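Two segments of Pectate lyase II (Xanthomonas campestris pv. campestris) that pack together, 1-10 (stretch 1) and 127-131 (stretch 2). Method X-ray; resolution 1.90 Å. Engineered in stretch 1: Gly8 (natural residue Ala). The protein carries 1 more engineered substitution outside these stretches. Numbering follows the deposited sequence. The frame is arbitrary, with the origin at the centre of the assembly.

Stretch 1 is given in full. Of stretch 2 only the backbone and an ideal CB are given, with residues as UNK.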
# COMPACT_ATOMS: atom_id res chain seq x y z
N GLY A 1 9.42 -0.45 16.03
CA GLY A 1 9.86 0.39 14.88
C GLY A 1 9.69 -0.30 13.54
O GLY A 1 9.46 -1.52 13.50
N PRO A 2 9.79 0.46 12.44
CA PRO A 2 9.68 -0.08 11.08
C PRO A 2 10.81 -1.05 10.74
O PRO A 2 11.96 -0.84 11.14
CB PRO A 2 9.77 1.17 10.20
CG PRO A 2 10.44 2.19 11.03
CD PRO A 2 10.00 1.92 12.43
N VAL A 3 10.47 -2.10 10.01
CA VAL A 3 11.45 -3.06 9.50
C VAL A 3 11.44 -2.98 7.97
O VAL A 3 10.39 -2.93 7.35
CB VAL A 3 11.14 -4.50 9.98
CG1 VAL A 3 12.11 -5.51 9.36
CG2 VAL A 3 11.19 -4.58 11.50
N GLY A 4 12.63 -2.96 7.37
CA GLY A 4 12.73 -2.94 5.91
C GLY A 4 13.30 -1.63 5.39
O GLY A 4 14.02 -0.94 6.11
N TYR A 5 12.97 -1.30 4.15
CA TYR A 5 13.48 -0.08 3.52
C TYR A 5 13.04 1.21 4.23
O TYR A 5 13.70 2.24 4.12
CB TYR A 5 13.12 -0.03 2.04
CG TYR A 5 13.98 -0.90 1.14
CD1 TYR A 5 15.36 -0.69 1.04
CD2 TYR A 5 13.41 -1.90 0.36
CE1 TYR A 5 16.15 -1.49 0.20
CE2 TYR A 5 14.19 -2.70 -0.48
CZ TYR A 5 15.55 -2.49 -0.56
OH TYR A 5 16.32 -3.27 -1.39
N GLY A 6 11.92 1.14 4.95
CA GLY A 6 11.43 2.27 5.74
C GLY A 6 12.01 2.33 7.15
O GLY A 6 11.56 3.14 7.96
N ALA A 7 13.00 1.48 7.44
CA ALA A 7 13.62 1.43 8.77
C ALA A 7 14.23 2.78 9.15
O ALA A 7 14.81 3.47 8.31
CB ALA A 7 14.66 0.33 8.84
N GLY A 8 14.10 3.14 10.41
CA GLY A 8 14.63 4.41 10.90
C GLY A 8 13.64 5.56 10.82
O GLY A 8 13.92 6.66 11.30
N THR A 9 12.48 5.31 10.21
CA THR A 9 11.40 6.30 10.16
C THR A 9 10.81 6.46 11.56
O THR A 9 10.42 5.48 12.19
CB THR A 9 10.28 5.89 9.17
OG1 THR A 9 10.83 5.76 7.85
CG2 THR A 9 9.17 6.93 9.14
N THR A 10 10.78 7.70 12.04
CA THR A 10 10.31 8.01 13.40
C THR A 10 9.09 8.93 13.39
O THR A 10 8.43 9.11 14.42
CB THR A 10 11.42 8.66 14.25
OG1 THR A 10 11.90 9.84 13.58
CG2 THR A 10 12.58 7.70 14.49
N UNK A 127 10.53 10.21 1.06
CA UNK A 127 11.41 9.13 1.48
C UNK A 127 11.27 8.89 2.98
O UNK A 127 10.84 9.78 3.72
CB UNK A 127 12.86 9.45 1.12
N UNK A 128 11.66 7.69 3.42
CA UNK A 128 11.48 7.25 4.80
C UNK A 128 10.02 7.40 5.21
O UNK A 128 9.67 8.26 6.02
CB UNK A 128 12.39 8.04 5.74
N UNK A 129 9.16 6.57 4.62
CA UNK A 129 7.74 6.56 4.93
C UNK A 129 7.38 5.19 5.52
O UNK A 129 7.82 4.16 5.02
CB UNK A 129 6.90 6.86 3.69
N UNK A 130 6.59 5.21 6.59
CA UNK A 130 6.13 3.98 7.22
C UNK A 130 4.61 3.94 7.22
O UNK A 130 3.96 4.70 7.94
CB UNK A 130 6.67 3.86 8.65
N UNK A 131 4.05 3.08 6.38
CA UNK A 131 2.60 2.87 6.31
C UNK A 131 2.32 1.57 7.06
O UNK A 131 2.61 0.49 6.55
CB UNK A 131 2.10 2.81 4.87

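Stretch 1 has no regular helix or strand; it folds through a type I turn from Gly4 to Ala7 and a type II turn from Gly6 to Thr9.

Position 127 has an extended backbone, and its CB finds nothing of stretch 1 within 5.5 Å. This contact sets no preference there. The deposited residue is Ser127, with chi1 in p. Its OG is hydrogen-bonded elsewhere in the structure.

At position 128 the chain turns a corner, with phi/psi of 54/70, a positive phi easiest for glycine, asparagine or aspartate. CA-to-CB runs sideways to stretch 1, and the ideal CB of 128 lies 3.5 Å from Thr9 OG1. Farther out, the carbonyls of Tyr5 and Ala7 offer two acceptors. A long donor such as lysine or arginine would suit them; glutamine might also reach. The residue is Lys128. Chi1 to chi3 are all m and chi4 is t, which brings the amine to the turns. Lys128 NZ donates to Tyr5 O at 2.9 Å and to Ala7 O at 2.7 Å. These bonds tie the two ends of the Tyr5-Ala7 segment to one group. Thr9 OG1 lies 3.3 Å from Lys128 O, but the angle is poor and no hydrogen bond forms; Thr9 OG1 donates instead to Gly6 O, at 2.7 Å.

Position 129 is extended, and its CB points away from stretch 1. Strand geometry favours a beta-branched residue, but stretch 1 does not choose among side chains. The residue is Ile129. Its backbone does approach: Ile129 O lies 4.1 Å from Gly6 CA. An ideal CB on Gly6 would be 3.0 Å from Ile129 O, a clash, so the lack of a side chain helps here.

Position 130 is extended and points its CB toward stretch 1. The ideal CB of 130 is 4.0 Å from Thr9 CG2 and 4.4 Å from Pro2 CB. The neighbours are largely apolar, and beyond them lies the Gly1-Pro2 backbone. Leucine, methionine or an aromatic would fit; a broad flat ring can use the proline best. The residue is Trp130, with chi1 in t. Pro2 CB makes a CH-pi contact, 3.4 Å from the centroid of the Trp130 five-membered ring and 4° off its normal. Pro2 CA is 3.5 Å from Trp130 CE2, over a ring face. The far end reaches Gly1, with CH2 of Trp130 3.8 Å from Gly1 C.

Position 131 is extended and out of reach. Many residues would serve. The residue is Val131.

Stretch 2 (127-131) SKIWV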
# COMPACT_ATOMS: atom_id res chain seq x y z
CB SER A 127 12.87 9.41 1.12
OG SER A 127 13.40 10.48 1.87
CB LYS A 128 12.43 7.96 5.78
CG LYS A 128 13.94 7.85 5.46
CD LYS A 128 14.39 6.46 4.98
CE LYS A 128 14.46 5.44 6.11
NZ LYS A 128 15.17 4.18 5.70
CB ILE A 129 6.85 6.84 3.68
CG1 ILE A 129 7.40 8.00 2.83
CG2 ILE A 129 5.38 7.06 4.10
CD1 ILE A 129 7.43 9.39 3.50
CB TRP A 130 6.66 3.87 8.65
CG TRP A 130 6.48 2.51 9.29
CD1 TRP A 130 6.40 1.30 8.66
CD2 TRP A 130 6.40 2.23 10.70
NE1 TRP A 130 6.26 0.29 9.58
CE2 TRP A 130 6.26 0.83 10.84
CE3 TRP A 130 6.42 3.03 11.85
CZ2 TRP A 130 6.14 0.21 12.09
CZ3 TRP A 130 6.31 2.41 13.10
CH2 TRP A 130 6.17 1.01 13.20
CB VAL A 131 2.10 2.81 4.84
CG1 VAL A 131 0.60 2.52 4.77
CG2 VAL A 131 2.43 4.12 4.11
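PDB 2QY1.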